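Local coordinates for putative endonuclease/exonuclease/phosphatase family protein (Bacteroides thetaiotaomicron, PDB 3MPR) that probably acts as a metal-dependent hydrolase of the DNase I-like superfamily, possibly a nuclease cutting phosphodiester bonds, at residues Arg24-Gly29 and Glu273-Ser278; Ala36-Tyr41 and Leu244-Arg249. All coordinates share one frame; numbering follows the deposited sequence.

Contact 1. Residues Arg24-Gly29 and Glu273-Ser278; sequences RGDGWG and EARTPS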
loop_
_atom_site.group_PDB
_atom_site.type_symbol
_atom_site.label_atom_id
_atom_site.label_comp_id
_atom_site.label_asym_id
_atom_site.label_seq_id
_atom_site.Cartn_x
_atom_site.Cartn_y
_atom_site.Cartn_z
ATOM N N ARG A 24 -19.971 4.906 17.880
ATOM C CA ARG A 24 -19.629 3.539 17.480
ATOM C C ARG A 24 -18.130 3.237 17.540
ATOM O O ARG A 24 -17.709 2.103 17.307
ATOM C CB ARG A 24 -20.153 3.236 16.075
ATOM C CG ARG A 24 -21.669 3.132 15.978
ATOM C CD ARG A 24 -22.108 2.696 14.580
ATOM N NE ARG A 24 -22.020 3.789 13.616
ATOM C CZ ARG A 24 -23.012 4.636 13.353
ATOM N NH1 ARG A 24 -24.181 4.512 13.972
ATOM N NH2 ARG A 24 -22.840 5.603 12.466
ATOM N N GLY A 25 -17.328 4.249 17.842
ATOM C CA GLY A 25 -15.887 4.081 17.900
ATOM C C GLY A 25 -15.219 4.347 16.559
ATOM O O GLY A 25 -14.026 4.072 16.391
ATOM N N ASP A 26 -15.984 4.888 15.611
ATOM C CA ASP A 26 -15.456 5.267 14.301
ATOM C C ASP A 26 -15.430 6.775 14.150
ATOM O O ASP A 26 -15.712 7.309 13.065
ATOM C CB ASP A 26 -16.311 4.682 13.181
ATOM C CG ASP A 26 -16.294 3.157 13.160
ATOM O OD1 ASP A 26 -15.192 2.547 13.119
ATOM O OD2 ASP A 26 -17.399 2.570 13.186
ATOM N N GLY A 27 -15.092 7.467 15.230
ATOM C CA GLY A 27 -15.117 8.922 15.230
ATOM C C GLY A 27 -14.054 9.558 14.357
ATOM O O GLY A 27 -12.938 9.049 14.249
ATOM N N TRP A 28 -14.406 10.680 13.737
ATOM C CA TRP A 28 -13.479 11.429 12.897
ATOM C C TRP A 28 -12.137 11.663 13.572
ATOM O O TRP A 28 -11.092 11.433 12.967
ATOM C CB TRP A 28 -14.101 12.765 12.473
ATOM C CG TRP A 28 -13.172 13.692 11.717
ATOM C CD1 TRP A 28 -12.686 14.897 12.153
ATOM C CD2 TRP A 28 -12.617 13.485 10.414
ATOM N NE1 TRP A 28 -11.867 15.453 11.194
ATOM C CE2 TRP A 28 -11.818 14.607 10.115
ATOM C CE3 TRP A 28 -12.732 12.465 9.461
ATOM C CZ2 TRP A 28 -11.127 14.733 8.908
ATOM C CZ3 TRP A 28 -12.042 12.592 8.266
ATOM C CH2 TRP A 28 -11.252 13.712 7.999
ATOM N N GLY A 29 -12.156 12.111 14.827
ATOM C CA GLY A 29 -10.926 12.490 15.497
ATOM C C GLY A 29 -9.939 11.349 15.649
ATOM O O GLY A 29 -8.728 11.549 15.616
ATOM N N GLU A 273 -9.894 -4.454 18.361
ATOM C CA GLU A 273 -10.646 -4.786 17.165
ATOM C C GLU A 273 -10.142 -3.972 15.982
ATOM O O GLU A 273 -9.650 -2.857 16.145
ATOM C CB GLU A 273 -12.141 -4.546 17.364
ATOM C CG GLU A 273 -12.528 -3.100 17.601
ATOM C CD GLU A 273 -14.013 -2.956 17.951
ATOM O OE1 GLU A 273 -14.862 -3.108 17.041
ATOM O OE2 GLU A 273 -14.332 -2.708 19.135
ATOM N N ALA A 274 -10.267 -4.539 14.792
ATOM C CA ALA A 274 -9.886 -3.822 13.587
ATOM C C ALA A 274 -10.874 -2.699 13.336
ATOM O O ALA A 274 -12.063 -2.839 13.618
ATOM C CB ALA A 274 -9.847 -4.766 12.399
ATOM N N ARG A 275 -10.370 -1.585 12.809
ATOM C CA ARG A 275 -11.194 -0.434 12.447
ATOM C C ARG A 275 -10.761 0.004 11.060
ATOM O O ARG A 275 -9.567 -0.008 10.763
ATOM C CB ARG A 275 -10.912 0.737 13.398
ATOM C CG ARG A 275 -11.374 0.541 14.828
ATOM C CD ARG A 275 -12.859 0.819 14.934
ATOM N NE ARG A 275 -13.353 0.624 16.297
ATOM C CZ ARG A 275 -14.634 0.734 16.638
ATOM N NH1 ARG A 275 -15.542 1.040 15.718
ATOM N NH2 ARG A 275 -15.006 0.534 17.897
ATOM N N THR A 276 -11.706 0.408 10.217
ATOM C CA THR A 276 -11.337 0.927 8.905
ATOM C C THR A 276 -11.206 2.450 9.024
ATOM O O THR A 276 -11.988 3.083 9.729
ATOM C CB THR A 276 -12.366 0.550 7.831
ATOM O OG1 THR A 276 -13.664 1.033 8.218
ATOM C CG2 THR A 276 -12.411 -0.959 7.650
ATOM N N PRO A 277 -10.196 3.034 8.366
ATOM C CA PRO A 277 -9.956 4.480 8.476
ATOM C C PRO A 277 -11.144 5.297 7.958
ATOM O O PRO A 277 -11.380 6.387 8.458
ATOM C CB PRO A 277 -8.716 4.697 7.608
ATOM C CG PRO A 277 -7.993 3.371 7.671
ATOM C CD PRO A 277 -9.090 2.339 7.685
ATOM N N SER A 278 -11.873 4.776 6.976
ATOM C CA SER A 278 -13.154 5.367 6.598
ATOM C C SER A 278 -14.120 4.251 6.252
ATOM O O SER A 278 -13.739 3.091 6.253
ATOM C CB SER A 278 -13.011 6.321 5.412
ATOM O OG SER A 278 -14.282 6.853 5.082
HETATM O O HOH W 1 -12.880 3.734 12.231
HETATM O O HOH W 2 -14.297 0.325 11.647
#
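R275 reaches across to D26 and the two residues before it with its guanidinium group. NH1 does most of the work: it donates to D26 OD1 at 3.0 Å in a salt bridge, and to R24 O at 2.9 Å. The carboxylate and guanidinium planes stand 79° apart, and NH1 comes to OD1 from above the carboxylate plane. NH2 adds a weak bond to the same R24 O. G25 O sits 3.3 Å above one face of the guanidinium, toward its rim; E273 OE1 lies over the opposite face. The R275 chain leaves its strand toward the loop, bends at chi2 (-80°) and then runs extended to the guanidinium.

G25, with positive phi (90°), closes the helix before it in a Schellman motif, and R24 O just ahead of it takes both NH1 and NH2. The partner strand 272-275 pairs antiparallel with 248-251, an appendage to the two-sheet DNase I-like fold. Two waters also donate to D26 OD1; one goes on to T276 O at 2.7 Å, the other accepts from T276 N at 3.0 Å. Further out, S250 OG holds R275 NE, and R31 NE on helix 28-41 bonds to D26 O.

Contact 2. Residues Ala36-Tyr41 and Leu244-Arg249; sequences AQMVQY and LTDTYR. With ACY (acetic acid), chain E.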
loop_
_atom_site.group_PDB
_atom_site.type_symbol
_atom_site.label_atom_id
_atom_site.label_comp_id
_atom_site.label_asym_id
_atom_site.label_seq_id
_atom_site.Cartn_x
_atom_site.Cartn_y
_atom_site.Cartn_z
ATOM N N ALA A 36 -4.624 10.342 7.026
ATOM C CA ALA A 36 -3.506 11.182 6.588
ATOM C C ALA A 36 -2.236 10.361 6.406
ATOM O O ALA A 36 -1.530 10.524 5.414
ATOM C CB ALA A 36 -3.256 12.348 7.559
ATOM N N GLN A 37 -1.943 9.476 7.354
ATOM C CA GLN A 37 -0.819 8.553 7.176
ATOM C C GLN A 37 -0.913 7.728 5.887
ATOM O O GLN A 37 0.094 7.518 5.215
ATOM C CB GLN A 37 -0.637 7.637 8.391
ATOM C CG GLN A 37 0.048 8.327 9.583
ATOM C CD GLN A 37 1.101 7.444 10.232
ATOM O OE1 GLN A 37 0.778 6.582 11.049
ATOM N NE2 GLN A 37 2.371 7.639 9.851
HETATM N N MSE A 38 -2.105 7.251 5.535
HETATM C CA MSE A 38 -2.238 6.471 4.294
HETATM C C MSE A 38 -1.914 7.303 3.056
HETATM O O MSE A 38 -1.239 6.833 2.139
HETATM C CB MSE A 38 -3.638 5.891 4.152
HETATM C CG MSE A 38 -4.005 4.895 5.235
HETATM SE SE MSE A 38 -5.714 4.037 4.844
HETATM C CE MSE A 38 -5.203 3.128 3.211
ATOM N N VAL A 39 -2.429 8.529 3.025
ATOM C CA VAL A 39 -2.147 9.464 1.935
ATOM C C VAL A 39 -0.641 9.664 1.767
ATOM O O VAL A 39 -0.110 9.678 0.651
ATOM C CB VAL A 39 -2.795 10.843 2.219
ATOM C CG1 VAL A 39 -2.347 11.879 1.199
ATOM C CG2 VAL A 39 -4.320 10.729 2.232
ATOM N N GLN A 40 0.051 9.817 2.884
ATOM C CA GLN A 40 1.481 10.048 2.850
ATOM C C GLN A 40 2.227 8.787 2.461
ATOM O O GLN A 40 3.055 8.805 1.549
ATOM C CB GLN A 40 1.955 10.562 4.213
ATOM C CG GLN A 40 1.366 11.920 4.561
ATOM C CD GLN A 40 1.728 12.374 5.963
ATOM O OE1 GLN A 40 1.614 11.611 6.927
ATOM N NE2 GLN A 40 2.176 13.614 6.081
ATOM N N TYR A 41 1.914 7.683 3.136
ATOM C CA TYR A 41 2.629 6.432 2.880
ATOM C C TYR A 41 2.417 5.915 1.463
ATOM O O TYR A 41 3.338 5.377 0.838
ATOM C CB TYR A 41 2.226 5.352 3.887
ATOM C CG TYR A 41 3.086 4.116 3.744
ATOM C CD1 TYR A 41 4.344 4.065 4.310
ATOM C CD2 TYR A 41 2.655 3.021 2.997
ATOM C CE1 TYR A 41 5.143 2.952 4.180
ATOM C CE2 TYR A 41 3.457 1.903 2.853
ATOM C CZ TYR A 41 4.693 1.874 3.445
ATOM O OH TYR A 41 5.505 0.774 3.292
ATOM N N LEU A 244 -6.919 -0.088 -1.171
ATOM C CA LEU A 244 -6.071 -0.183 0.013
ATOM C C LEU A 244 -6.920 -0.545 1.235
ATOM O O LEU A 244 -7.757 0.236 1.684
ATOM C CB LEU A 244 -5.317 1.137 0.219
ATOM C CG LEU A 244 -4.660 1.631 -1.092
ATOM C CD1 LEU A 244 -3.911 2.947 -0.901
ATOM C CD2 LEU A 244 -3.728 0.571 -1.675
ATOM N N THR A 245 -6.686 -1.740 1.761
ATOM C CA THR A 245 -7.503 -2.307 2.833
ATOM C C THR A 245 -6.905 -2.084 4.226
ATOM O O THR A 245 -7.346 -2.703 5.203
ATOM C CB THR A 245 -7.702 -3.833 2.601
ATOM O OG1 THR A 245 -6.433 -4.502 2.575
ATOM C CG2 THR A 245 -8.414 -4.074 1.266
ATOM N N ASP A 246 -5.925 -1.184 4.314
ATOM C CA ASP A 246 -5.171 -0.976 5.551
ATOM C C ASP A 246 -6.158 -0.754 6.690
ATOM O O ASP A 246 -7.165 -0.065 6.508
ATOM C CB ASP A 246 -4.273 0.267 5.460
ATOM C CG ASP A 246 -3.335 0.263 4.265
ATOM O OD1 ASP A 246 -3.697 -0.259 3.188
ATOM O OD2 ASP A 246 -2.236 0.854 4.402
ATOM N N THR A 247 -5.878 -1.329 7.858
ATOM C CA THR A 247 -6.712 -1.080 9.036
ATOM C C THR A 247 -5.882 -0.715 10.259
ATOM O O THR A 247 -4.738 -1.166 10.414
ATOM C CB THR A 247 -7.567 -2.327 9.414
ATOM O OG1 THR A 247 -6.728 -3.487 9.428
ATOM C CG2 THR A 247 -8.692 -2.543 8.424
ATOM N N TYR A 248 -6.470 0.086 11.139
ATOM C CA TYR A 248 -5.854 0.378 12.423
ATOM C C TYR A 248 -6.566 -0.429 13.514
ATOM O O TYR A 248 -7.391 -1.295 13.206
ATOM C CB TYR A 248 -5.845 1.894 12.705
ATOM C CG TYR A 248 -7.191 2.542 13.029
ATOM C CD1 TYR A 248 -7.521 2.858 14.336
ATOM C CD2 TYR A 248 -8.096 2.882 12.030
ATOM C CE1 TYR A 248 -8.719 3.469 14.652
ATOM C CE2 TYR A 248 -9.318 3.506 12.338
ATOM C CZ TYR A 248 -9.613 3.793 13.660
ATOM O OH TYR A 248 -10.802 4.391 14.021
ATOM N N ARG A 249 -6.233 -0.180 14.776
ATOM C CA ARG A 249 -6.827 -0.962 15.860
ATOM C C ARG A 249 -7.281 -0.039 16.965
ATOM O O ARG A 249 -6.653 0.990 17.212
ATOM C CB ARG A 249 -5.829 -1.967 16.442
ATOM C CG ARG A 249 -5.293 -3.010 15.447
ATOM C CD ARG A 249 -6.307 -4.113 15.093
ATOM N NE ARG A 249 -5.682 -5.074 14.181
ATOM C CZ ARG A 249 -5.641 -4.928 12.861
ATOM N NH1 ARG A 249 -6.235 -3.880 12.294
ATOM N NH2 ARG A 249 -5.020 -5.834 12.107
HETATM C C ACY E . -3.118 2.129 15.393
HETATM O O ACY E . -3.811 3.175 15.323
HETATM O OXT ACY E . -3.521 0.972 15.088
HETATM C CH3 ACY E . -1.706 2.301 15.863
#
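D246 OD2 is hydrogen-bonded by Y208 OH of the second subunit, while the same carboxylate lies against the terminal methyl of M38, a selenomethionine. This contact belongs to the DNase I-like alpha/beta sandwich: helix 28-41 meets the loop joining strand 237-243 to strand 248-251. The M38 chain runs extended as far as the selenium, then bends at chi3 (64°), which brings CE up to two neighbours.

CE touches L244 CB and D246 CG, both at 3.6 Å and roughly at right angles to each other, with D246 OD1 at 3.7 Å and D246 OD2 at 3.9 Å from the same methyl. The M38 chain runs antiparallel alongside both side chains. The contact is buried and made by van der Waals packing. Y208 of the second subunit also packs on M38, so the dimer interface adjoins this seam. P282 packs on M38 as well, and H42 on L244 and D246. Within segment 244-249, R249 NH1 donates to T247 OG1 (2.9 Å) and to Y248 O, both in the guanidinium plane, with NH1 standing above the plane of the Y248 carbonyl. Farther along the strand, R249 N donates to acetate OXT, probably from the crystallisation liquor, at 3.0 Å.

Contacts 1 and 2 lie on the same side of the chain's centre, their own centres about 12 Å apart. Contact 1 is made by the loop just before helix 28-41, contact 2 by M38 in the helix's C-terminal part. Their other segments are joined by the small antiparallel sheet, where R275 N meets Y248 O at 3.0 Å, a probable hydrogen bond; residues 254-269 between its strands are not modelled. P277 bridges them too, its CG 3.7 Å from M38 SE and its CD 3.3 Å from D246 O. The R24 side chain is about 10 Å from that of E51, a magnesium ligand in this protein, though no metal is bound to this chain in the model; contact 2 lies away from that site. Both contacts touch the second subunit.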